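Local structure of DUF985 domain-containing protein (Shewanella oneidensis, 1YUD) at residues I52-T58 against D124-G130; I86-L92 against Y154-V160. The protein is of unknown function but belongs to the cupin superfamily (DUF985) and forms an assembly of two subunits, each with a cupin-type beta fold. All coordinates share one frame; numbering follows the deposited sequence.

Interaction 1. Residues I52-T58 against D124-G130; sequences IYFLLRT and DGFSLVG
Y53 and L128 cross at a slant on one face of the sheet, with Y53 CD1 4.2 Å from L128 CD1 and the methyl set obliquely to the ring. L128 reaches out to meet it because its CG lies opposite the backbone N (chi1 -178°). L55 is turned in much the same way, and its CD1 comes 4.4 Å from F126 CD2, again obliquely to the ring. Y53, L55, R57, F126 and L128 all lie on this face. F17 of helix 14-20 covers L55 and L128, A14 lies against R57 and F126, and R106 and P107 of the second subunit pack on Y53 and L128 respectively.

The reverse face carries F54, L56, S127 and V129. Here F54 meets V129 through its CB, 4.1 Å from V129 CG1, while its ring leads away from strand 126-133 toward H26 and E28. L56 and S127 approach through their CB atoms, 4.2 Å apart, and both side chains touch M121 of strand 116-121. This places the F54 and S127 face toward the second sheet, in keeping with the two facing sheets of a cupin barrel. The two strands run antiparallel at 164° as neighbours in the middle of the larger sheet. L56 and S127 form a hydrogen-bonded pair, L56 N to S127 O and S127 N to L56 O, although both bonds are weak and bent. L55 with L128 is the adjoining non-hydrogen-bonded pair. S127 OG is hydrogen-bonded to Q79 O, outside the two segments.

At the T58 end of the pairing, G125 N donates to T58 OG1 at 3.1 Å. This straighter bond, 140° at the hydrogen, joins a side chain to the opposing backbone.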
ATOM      1  N   ILE A  52       7.411  -3.852   1.551  1.00 39.09           N
ATOM      2  CA  ILE A  52       8.732  -3.318   1.295  1.00 37.96           C
ATOM      3  C   ILE A  52       8.544  -2.083   0.453  1.00 39.80           C
ATOM      4  O   ILE A  52       7.505  -1.905  -0.185  1.00 42.54           O
ATOM      5  CB  ILE A  52       9.593  -4.270   0.463  1.00 36.03           C
ATOM      6  CG1 ILE A  52       9.034  -4.331  -0.956  1.00 37.60           C
ATOM      7  CG2 ILE A  52       9.621  -5.646   1.087  1.00 35.30           C
ATOM      8  CD1 ILE A  52       9.860  -5.148  -1.918  1.00 38.06           C
ATOM      9  N   TYR A  53       9.538  -1.212   0.465  1.00 38.70           N
ATOM     10  CA  TYR A  53       9.480  -0.035  -0.363  1.00 38.11           C
ATOM     11  C   TYR A  53      10.108  -0.583  -1.650  1.00 39.19           C
ATOM     12  O   TYR A  53      10.609  -1.710  -1.651  1.00 38.27           O
ATOM     13  CB  TYR A  53      10.343   1.050   0.246  1.00 38.31           C
ATOM     14  CG  TYR A  53       9.718   1.788   1.399  1.00 36.67           C
ATOM     15  CD1 TYR A  53       8.776   2.789   1.170  1.00 38.28           C
ATOM     16  CD2 TYR A  53      10.114   1.551   2.712  1.00 33.63           C
ATOM     17  CE1 TYR A  53       8.248   3.547   2.218  1.00 35.97           C
ATOM     18  CE2 TYR A  53       9.594   2.304   3.768  1.00 31.87           C
ATOM     19  CZ  TYR A  53       8.668   3.299   3.511  1.00 33.41           C
ATOM     20  OH  TYR A  53       8.177   4.090   4.521  1.00 32.28           O
ATOM     21  N   PHE A  54      10.068   0.166  -2.745  1.00 39.77           N
ATOM     22  CA  PHE A  54      10.666  -0.317  -3.990  1.00 43.27           C
ATOM     23  C   PHE A  54      10.759   0.827  -4.975  1.00 45.65           C
ATOM     24  O   PHE A  54       9.747   1.323  -5.467  1.00 45.94           O
ATOM     25  CB  PHE A  54       9.848  -1.468  -4.587  1.00 42.35           C
ATOM     26  CG  PHE A  54      10.513  -2.145  -5.750  1.00 41.21           C
ATOM     27  CD1 PHE A  54      10.331  -1.682  -7.047  1.00 41.04           C
ATOM     28  CD2 PHE A  54      11.307  -3.264  -5.554  1.00 42.11           C
ATOM     29  CE1 PHE A  54      10.929  -2.332  -8.138  1.00 40.15           C
ATOM     30  CE2 PHE A  54      11.908  -3.919  -6.641  1.00 41.48           C
ATOM     31  CZ  PHE A  54      11.712  -3.447  -7.935  1.00 38.71           C
ATOM     32  N   LEU A  55      11.990   1.237  -5.266  1.00 47.87           N
ATOM     33  CA  LEU A  55      12.212   2.362  -6.150  1.00 50.25           C
ATOM     34  C   LEU A  55      12.733   2.004  -7.529  1.00 51.57           C
ATOM     35  O   LEU A  55      13.366   0.973  -7.724  1.00 52.16           O
ATOM     36  CB  LEU A  55      13.149   3.353  -5.462  1.00 50.01           C
ATOM     37  CG  LEU A  55      13.395   4.637  -6.238  1.00 50.63           C
ATOM     38  CD1 LEU A  55      13.425   5.812  -5.278  1.00 50.63           C
ATOM     39  CD2 LEU A  55      14.682   4.499  -7.043  1.00 49.26           C
ATOM     40  N   LEU A  56      12.451   2.874  -8.489  1.00 53.96           N
ATOM     41  CA  LEU A  56      12.885   2.655  -9.858  1.00 56.08           C
ATOM     42  C   LEU A  56      13.420   3.946 -10.478  1.00 58.51           C
ATOM     43  O   LEU A  56      12.748   4.989 -10.444  1.00 57.69           O
ATOM     44  CB  LEU A  56      11.718   2.142 -10.693  1.00 54.87           C
ATOM     45  CG  LEU A  56      12.024   0.959 -11.599  1.00 55.57           C
ATOM     46  CD1 LEU A  56      12.154  -0.318 -10.766  1.00 54.91           C
ATOM     47  CD2 LEU A  56      10.910   0.823 -12.621  1.00 55.88           C
ATOM     48  N   ARG A  57      14.633   3.868 -11.033  1.00 61.33           N
ATOM     49  CA  ARG A  57      15.266   5.007 -11.699  1.00 62.14           C
ATOM     50  C   ARG A  57      15.401   4.705 -13.182  1.00 61.35           C
ATOM     51  O   ARG A  57      15.406   3.544 -13.592  1.00 59.46           O
ATOM     52  CB  ARG A  57      16.655   5.284 -11.132  1.00 65.10           C
ATOM     53  CG  ARG A  57      16.673   5.802  -9.713  1.00 69.78           C
ATOM     54  CD  ARG A  57      18.104   6.022  -9.235  1.00 73.38           C
ATOM     55  NE  ARG A  57      18.974   4.908  -9.607  1.00 75.49           N
ATOM     56  CZ  ARG A  57      20.188   4.700  -9.105  1.00 77.43           C
ATOM     57  NH1 ARG A  57      20.905   3.658  -9.515  1.00 76.86           N
ATOM     58  NH2 ARG A  57      20.675   5.525  -8.181  1.00 77.39           N
ATOM     59  N   THR A  58      15.536   5.766 -13.969  1.00 62.07           N
ATOM     60  CA  THR A  58      15.659   5.677 -15.422  1.00 61.82           C
ATOM     61  C   THR A  58      16.543   4.561 -15.979  1.00 61.71           C
ATOM     62  O   THR A  58      16.436   4.220 -17.161  1.00 61.70           O
ATOM     63  CB  THR A  58      16.149   6.998 -16.012  1.00 60.89           C
ATOM     64  OG1 THR A  58      15.314   8.065 -15.552  1.00 61.94           O
ATOM     65  CG2 THR A  58      16.081   6.944 -17.517  1.00 61.04           C
ATOM     66  N   ASP A 124      10.983   9.177 -17.857  1.00 73.56           N
ATOM     67  CA  ASP A 124      12.258   9.193 -17.138  1.00 73.80           C
ATOM     68  C   ASP A 124      12.030   9.920 -15.817  1.00 72.88           C
ATOM     69  O   ASP A 124      11.302  10.914 -15.756  1.00 72.93           O
ATOM     70  CB  ASP A 124      13.364   9.914 -17.932  1.00 75.72           C
ATOM     71  CG  ASP A 124      13.838   9.128 -19.159  1.00 77.72           C
ATOM     72  OD1 ASP A 124      13.887   7.878 -19.104  1.00 77.06           O
ATOM     73  OD2 ASP A 124      14.183   9.773 -20.177  1.00 78.87           O
ATOM     74  N   GLY A 125      12.655   9.417 -14.761  1.00 71.18           N
ATOM     75  CA  GLY A 125      12.497  10.018 -13.453  1.00 69.09           C
ATOM     76  C   GLY A 125      12.604   8.915 -12.425  1.00 67.65           C
ATOM     77  O   GLY A 125      13.360   7.959 -12.632  1.00 68.16           O
ATOM     78  N   PHE A 126      11.862   9.020 -11.327  1.00 64.86           N
ATOM     79  CA  PHE A 126      11.925   7.977 -10.306  1.00 63.07           C
ATOM     80  C   PHE A 126      10.541   7.456  -9.935  1.00 61.61           C
ATOM     81  O   PHE A 126       9.520   8.059 -10.279  1.00 61.70           O
ATOM     82  CB  PHE A 126      12.576   8.510  -9.042  1.00 61.90           C
ATOM     83  CG  PHE A 126      11.715   9.476  -8.300  1.00 61.04           C
ATOM     84  CD1 PHE A 126      11.542  10.770  -8.772  1.00 60.46           C
ATOM     85  CD2 PHE A 126      11.063   9.088  -7.137  1.00 60.08           C
ATOM     86  CE1 PHE A 126      10.734  11.673  -8.096  1.00 60.54           C
ATOM     87  CE2 PHE A 126      10.253   9.974  -6.455  1.00 60.98           C
ATOM     88  CZ  PHE A 126      10.090  11.274  -6.936  1.00 61.63           C
ATOM     89  N   SER A 127      10.515   6.342  -9.207  1.00 58.31           N
ATOM     90  CA  SER A 127       9.252   5.770  -8.766  1.00 53.47           C
ATOM     91  C   SER A 127       9.342   4.965  -7.486  1.00 51.55           C
ATOM     92  O   SER A 127       9.962   3.898  -7.437  1.00 49.55           O
ATOM     93  CB  SER A 127       8.652   4.914  -9.861  1.00 51.82           C
ATOM     94  OG  SER A 127       8.197   5.744 -10.897  1.00 51.92           O
ATOM     95  N   LEU A 128       8.728   5.517  -6.441  1.00 50.39           N
ATOM     96  CA  LEU A 128       8.664   4.878  -5.138  1.00 47.49           C
ATOM     97  C   LEU A 128       7.353   4.102  -5.194  1.00 45.60           C
ATOM     98  O   LEU A 128       6.322   4.625  -5.633  1.00 42.84           O
ATOM     99  CB  LEU A 128       8.610   5.918  -4.015  1.00 47.32           C
ATOM    100  CG  LEU A 128       8.588   5.241  -2.640  1.00 48.13           C
ATOM    101  CD1 LEU A 128       9.901   4.525  -2.442  1.00 48.09           C
ATOM    102  CD2 LEU A 128       8.349   6.248  -1.528  1.00 48.37           C
ATOM    103  N   VAL A 129       7.397   2.862  -4.730  1.00 43.46           N
ATOM    104  CA  VAL A 129       6.242   1.994  -4.788  1.00 41.64           C
ATOM    105  C   VAL A 129       6.115   1.099  -3.562  1.00 43.08           C
ATOM    106  O   VAL A 129       7.117   0.684  -2.968  1.00 42.52           O
ATOM    107  CB  VAL A 129       6.344   1.123  -6.061  1.00 39.73           C
ATOM    108  CG1 VAL A 129       6.101  -0.338  -5.754  1.00 35.51           C
ATOM    109  CG2 VAL A 129       5.402   1.649  -7.102  1.00 40.37           C
ATOM    110  N   GLY A 130       4.873   0.802  -3.188  1.00 43.11           N
ATOM    111  CA  GLY A 130       4.650  -0.069  -2.051  1.00 42.46           C
ATOM    112  C   GLY A 130       4.257  -1.444  -2.545  1.00 42.16           C
ATOM    113  O   GLY A 130       3.376  -1.570  -3.392  1.00 43.34           O
TER

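Interaction 2. Residues I86-L92 against Y154-V160; sequences ISPEGEL and YPQHKAV
I86 holds CG1 beside its backbone N (chi1 -63°), which sends CG2 opposite that N and out over the ring of Y154. Y154 in turn brings its own CG round beside its backbone N (chi1 -34°) and presents a face to that methyl. The result is a CH-pi contact almost straight above the ring: I86 CG2 stands 3.7 Å from the Y154 centroid, 7° off the normal. G90 comes to the same ring obliquely, with its CA 3.5 Å from Y154 CD1, and P88 O lies at the ring edge near the hydroxyl end.

S87 to G90 form a type I turn at the tip of the hairpin between strands 81-86 and 92-97. G90 N bonds to S87 O and S87 N to E91 O, the pattern of a turn with a G1 bulge, with glycine at the positive-phi position. Without the ring, with an alanine at the Y154 position, I86 CG2 would probably lose the face it packs on, and a gap would be likely to open beside G90.

Farther along, the imidazole of H157 sits between two aliphatic groups. Q156 CG is over the centre of one face, 3.5 Å above the plane. L92 CB is over the other, displaced toward the rim, with H157 NE2 3.5 Å away. G90 O lies in the ring plane, 3.9 Å from H157 CE1. H157 immediately precedes helix 158-161, whose V160 brings CG1 to within 4.2 Å of L92 CD1. V160 and I86 both also touch F64 of strand 62-66.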
ATOM      1  N   ILE A  86       2.567 -12.072 -17.794  1.00 62.98           N
ATOM      2  CA  ILE A  86       2.426 -13.149 -18.765  1.00 64.88           C
ATOM      3  C   ILE A  86       1.782 -14.372 -18.090  1.00 66.90           C
ATOM      4  O   ILE A  86       2.410 -15.032 -17.249  1.00 66.91           O
ATOM      5  CB  ILE A  86       3.819 -13.532 -19.347  1.00 64.47           C
ATOM      6  CG1 ILE A  86       4.416 -12.334 -20.096  1.00 63.20           C
ATOM      7  CG2 ILE A  86       3.698 -14.726 -20.282  1.00 65.66           C
ATOM      8  CD1 ILE A  86       5.851 -12.519 -20.524  1.00 58.12           C
ATOM      9  N   SER A  87       0.530 -14.662 -18.458  1.00 68.48           N
ATOM     10  CA  SER A  87      -0.208 -15.795 -17.880  1.00 69.15           C
ATOM     11  C   SER A  87       0.526 -17.095 -18.143  1.00 69.58           C
ATOM     12  O   SER A  87       1.309 -17.194 -19.082  1.00 69.36           O
ATOM     13  CB  SER A  87      -1.642 -15.885 -18.461  1.00 69.93           C
ATOM     14  OG  SER A  87      -1.712 -16.536 -19.729  1.00 66.78           O
ATOM     15  N   PRO A  88       0.295 -18.110 -17.307  1.00 71.05           N
ATOM     16  CA  PRO A  88       0.990 -19.376 -17.548  1.00 72.44           C
ATOM     17  C   PRO A  88       0.637 -19.940 -18.922  1.00 72.99           C
ATOM     18  O   PRO A  88       1.325 -20.813 -19.449  1.00 72.65           O
ATOM     19  CB  PRO A  88       0.511 -20.263 -16.396  1.00 72.45           C
ATOM     20  CG  PRO A  88      -0.839 -19.697 -16.058  1.00 72.34           C
ATOM     21  CD  PRO A  88      -0.604 -18.208 -16.146  1.00 72.07           C
ATOM     22  N   GLU A  89      -0.434 -19.414 -19.504  1.00 74.05           N
ATOM     23  CA  GLU A  89      -0.893 -19.851 -20.814  1.00 74.98           C
ATOM     24  C   GLU A  89      -0.346 -18.960 -21.945  1.00 74.93           C
ATOM     25  O   GLU A  89      -0.837 -18.993 -23.077  1.00 74.95           O
ATOM     26  CB  GLU A  89      -2.431 -19.891 -20.829  1.00 75.80           C
ATOM     27  CG  GLU A  89      -3.033 -21.035 -19.980  1.00 78.02           C
ATOM     28  CD  GLU A  89      -3.107 -20.737 -18.470  1.00 79.09           C
ATOM     29  OE1 GLU A  89      -3.108 -21.699 -17.665  1.00 77.29           O
ATOM     30  OE2 GLU A  89      -3.185 -19.548 -18.088  1.00 80.14           O
ATOM     31  N   GLY A  90       0.686 -18.181 -21.629  1.00 74.02           N
ATOM     32  CA  GLY A  90       1.292 -17.307 -22.618  1.00 72.24           C
ATOM     33  C   GLY A  90       0.336 -16.252 -23.129  1.00 72.06           C
ATOM     34  O   GLY A  90      -0.047 -16.262 -24.302  1.00 72.46           O
ATOM     35  N   GLU A  91      -0.046 -15.338 -22.237  1.00 71.15           N
ATOM     36  CA  GLU A  91      -0.971 -14.249 -22.549  1.00 68.82           C
ATOM     37  C   GLU A  91      -0.475 -13.000 -21.822  1.00 66.80           C
ATOM     38  O   GLU A  91      -0.432 -12.962 -20.590  1.00 65.79           O
ATOM     39  CB  GLU A  91      -2.373 -14.618 -22.064  1.00 69.86           C
ATOM     40  CG  GLU A  91      -3.483 -13.685 -22.505  1.00 71.65           C
ATOM     41  CD  GLU A  91      -4.492 -13.444 -21.388  1.00 74.50           C
ATOM     42  OE1 GLU A  91      -4.739 -14.390 -20.602  1.00 76.27           O
ATOM     43  OE2 GLU A  91      -5.037 -12.317 -21.297  1.00 73.35           O
ATOM     44  N   LEU A  92      -0.107 -11.980 -22.589  1.00 64.31           N
ATOM     45  CA  LEU A  92       0.427 -10.748 -22.019  1.00 62.43           C
ATOM     46  C   LEU A  92      -0.618  -9.690 -21.705  1.00 61.90           C
ATOM     47  O   LEU A  92      -1.301  -9.206 -22.606  1.00 62.33           O
ATOM     48  CB  LEU A  92       1.464 -10.144 -22.976  1.00 61.24           C
ATOM     49  CG  LEU A  92       2.276  -8.928 -22.525  1.00 57.76           C
ATOM     50  CD1 LEU A  92       3.343  -9.387 -21.550  1.00 57.21           C
ATOM     51  CD2 LEU A  92       2.921  -8.254 -23.717  1.00 54.28           C
ATOM     52  N   TYR A 154       6.835 -18.712 -24.635  1.00 89.74           N
ATOM     53  CA  TYR A 154       6.380 -17.376 -25.016  1.00 89.36           C
ATOM     54  C   TYR A 154       7.292 -16.691 -26.040  1.00 89.07           C
ATOM     55  O   TYR A 154       8.025 -15.762 -25.701  1.00 88.80           O
ATOM     56  CB  TYR A 154       6.272 -16.452 -23.792  1.00 88.59           C
ATOM     57  CG  TYR A 154       5.859 -17.127 -22.514  1.00 89.03           C
ATOM     58  CD1 TYR A 154       4.754 -17.971 -22.468  1.00 90.10           C
ATOM     59  CD2 TYR A 154       6.587 -16.939 -21.350  1.00 89.31           C
ATOM     60  CE1 TYR A 154       4.392 -18.621 -21.288  1.00 90.13           C
ATOM     61  CE2 TYR A 154       6.234 -17.582 -20.166  1.00 90.22           C
ATOM     62  CZ  TYR A 154       5.143 -18.420 -20.145  1.00 90.34           C
ATOM     63  OH  TYR A 154       4.825 -19.078 -18.981  1.00 91.95           O
ATOM     64  N   PRO A 155       7.266 -17.147 -27.304  1.00 89.00           N
ATOM     65  CA  PRO A 155       8.106 -16.541 -28.349  1.00 87.89           C
ATOM     66  C   PRO A 155       7.466 -15.289 -28.951  1.00 86.63           C
ATOM     67  O   PRO A 155       8.157 -14.383 -29.412  1.00 86.40           O
ATOM     68  CB  PRO A 155       8.222 -17.652 -29.396  1.00 88.04           C
ATOM     69  CG  PRO A 155       7.946 -18.919 -28.618  1.00 89.17           C
ATOM     70  CD  PRO A 155       6.823 -18.488 -27.715  1.00 89.53           C
ATOM     71  N   GLN A 156       6.138 -15.256 -28.936  1.00 85.57           N
ATOM     72  CA  GLN A 156       5.366 -14.152 -29.499  1.00 84.23           C
ATOM     73  C   GLN A 156       5.475 -12.834 -28.739  1.00 84.11           C
ATOM     74  O   GLN A 156       4.875 -11.833 -29.141  1.00 82.70           O
ATOM     75  CB  GLN A 156       3.883 -14.551 -29.596  1.00 82.80           C
ATOM     76  CG  GLN A 156       3.141 -14.684 -28.245  1.00 81.27           C
ATOM     77  CD  GLN A 156       3.496 -15.949 -27.449  1.00 79.47           C
ATOM     78  OE1 GLN A 156       4.643 -16.155 -27.061  1.00 77.16           O
ATOM     79  NE2 GLN A 156       2.498 -16.791 -27.202  1.00 78.14           N
ATOM     80  N   HIS A 157       6.238 -12.827 -27.649  1.00 84.58           N
ATOM     81  CA  HIS A 157       6.375 -11.618 -26.841  1.00 85.48           C
ATOM     82  C   HIS A 157       7.812 -11.112 -26.734  1.00 85.14           C
ATOM     83  O   HIS A 157       8.135 -10.315 -25.847  1.00 86.06           O
ATOM     84  CB  HIS A 157       5.798 -11.864 -25.439  1.00 86.38           C
ATOM     85  CG  HIS A 157       4.333 -12.189 -25.436  1.00 88.13           C
ATOM     86  ND1 HIS A 157       3.826 -13.343 -24.875  1.00 87.91           N
ATOM     87  CD2 HIS A 157       3.267 -11.511 -25.928  1.00 88.31           C
ATOM     88  CE1 HIS A 157       2.513 -13.362 -25.021  1.00 88.56           C
ATOM     89  NE2 HIS A 157       2.149 -12.262 -25.657  1.00 89.18           N
ATOM     90  N   LYS A 158       8.665 -11.566 -27.647  1.00 83.67           N
ATOM     91  CA  LYS A 158      10.072 -11.168 -27.665  1.00 81.32           C
ATOM     92  C   LYS A 158      10.275  -9.680 -27.390  1.00 79.58           C
ATOM     93  O   LYS A 158      11.111  -9.307 -26.576  1.00 79.64           O
ATOM     94  CB  LYS A 158      10.695 -11.526 -29.017  1.00 81.32           C
ATOM     95  CG  LYS A 158      12.118 -11.039 -29.194  1.00 80.53           C
ATOM     96  CD  LYS A 158      12.608 -11.289 -30.605  1.00 80.15           C
ATOM     97  CE  LYS A 158      13.594 -10.214 -31.026  1.00 79.72           C
ATOM     98  NZ  LYS A 158      12.991  -8.850 -30.943  1.00 76.68           N
ATOM     99  N   ALA A 159       9.502  -8.838 -28.066  1.00 78.16           N
ATOM    100  CA  ALA A 159       9.606  -7.391 -27.910  1.00 77.19           C
ATOM    101  C   ALA A 159       9.748  -6.889 -26.466  1.00 77.17           C
ATOM    102  O   ALA A 159      10.634  -6.083 -26.169  1.00 76.09           O
ATOM    103  CB  ALA A 159       8.408  -6.720 -28.576  1.00 76.13           C
ATOM    104  N   VAL A 160       8.880  -7.357 -25.570  1.00 77.52           N
ATOM    105  CA  VAL A 160       8.920  -6.921 -24.177  1.00 76.33           C
ATOM    106  C   VAL A 160       9.846  -7.793 -23.327  1.00 76.45           C
ATOM    107  O   VAL A 160      10.319  -7.357 -22.277  1.00 76.56           O
ATOM    108  CB  VAL A 160       7.512  -6.926 -23.547  1.00 75.53           C
ATOM    109  CG1 VAL A 160       7.138  -8.334 -23.131  1.00 74.88           C
ATOM    110  CG2 VAL A 160       7.458  -5.968 -22.370  1.00 74.07           C
TER

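How the interactions relate
From the N terminus, the chain passes through 52-58, then 86-92, then 124-130 and finally 154-160, so the two contacts cross rather than nest. Interaction 1 closes a loop of 65 residues, rich in strand and without helix, by joining neighbouring strands inside the six-stranded sheet. That loop contains the hairpin tip of the other sheet, which interaction 2 later links to the C-terminal segment around helix 158-161, closing a span of 61 residues. Interactions 1 and 2 lie on opposite sides of the chain's centre. The centres of interactions 1 and 2 are about 25 Å apart, and the nearest atoms of interactions 1 and 2 about 12 Å apart. They do not touch.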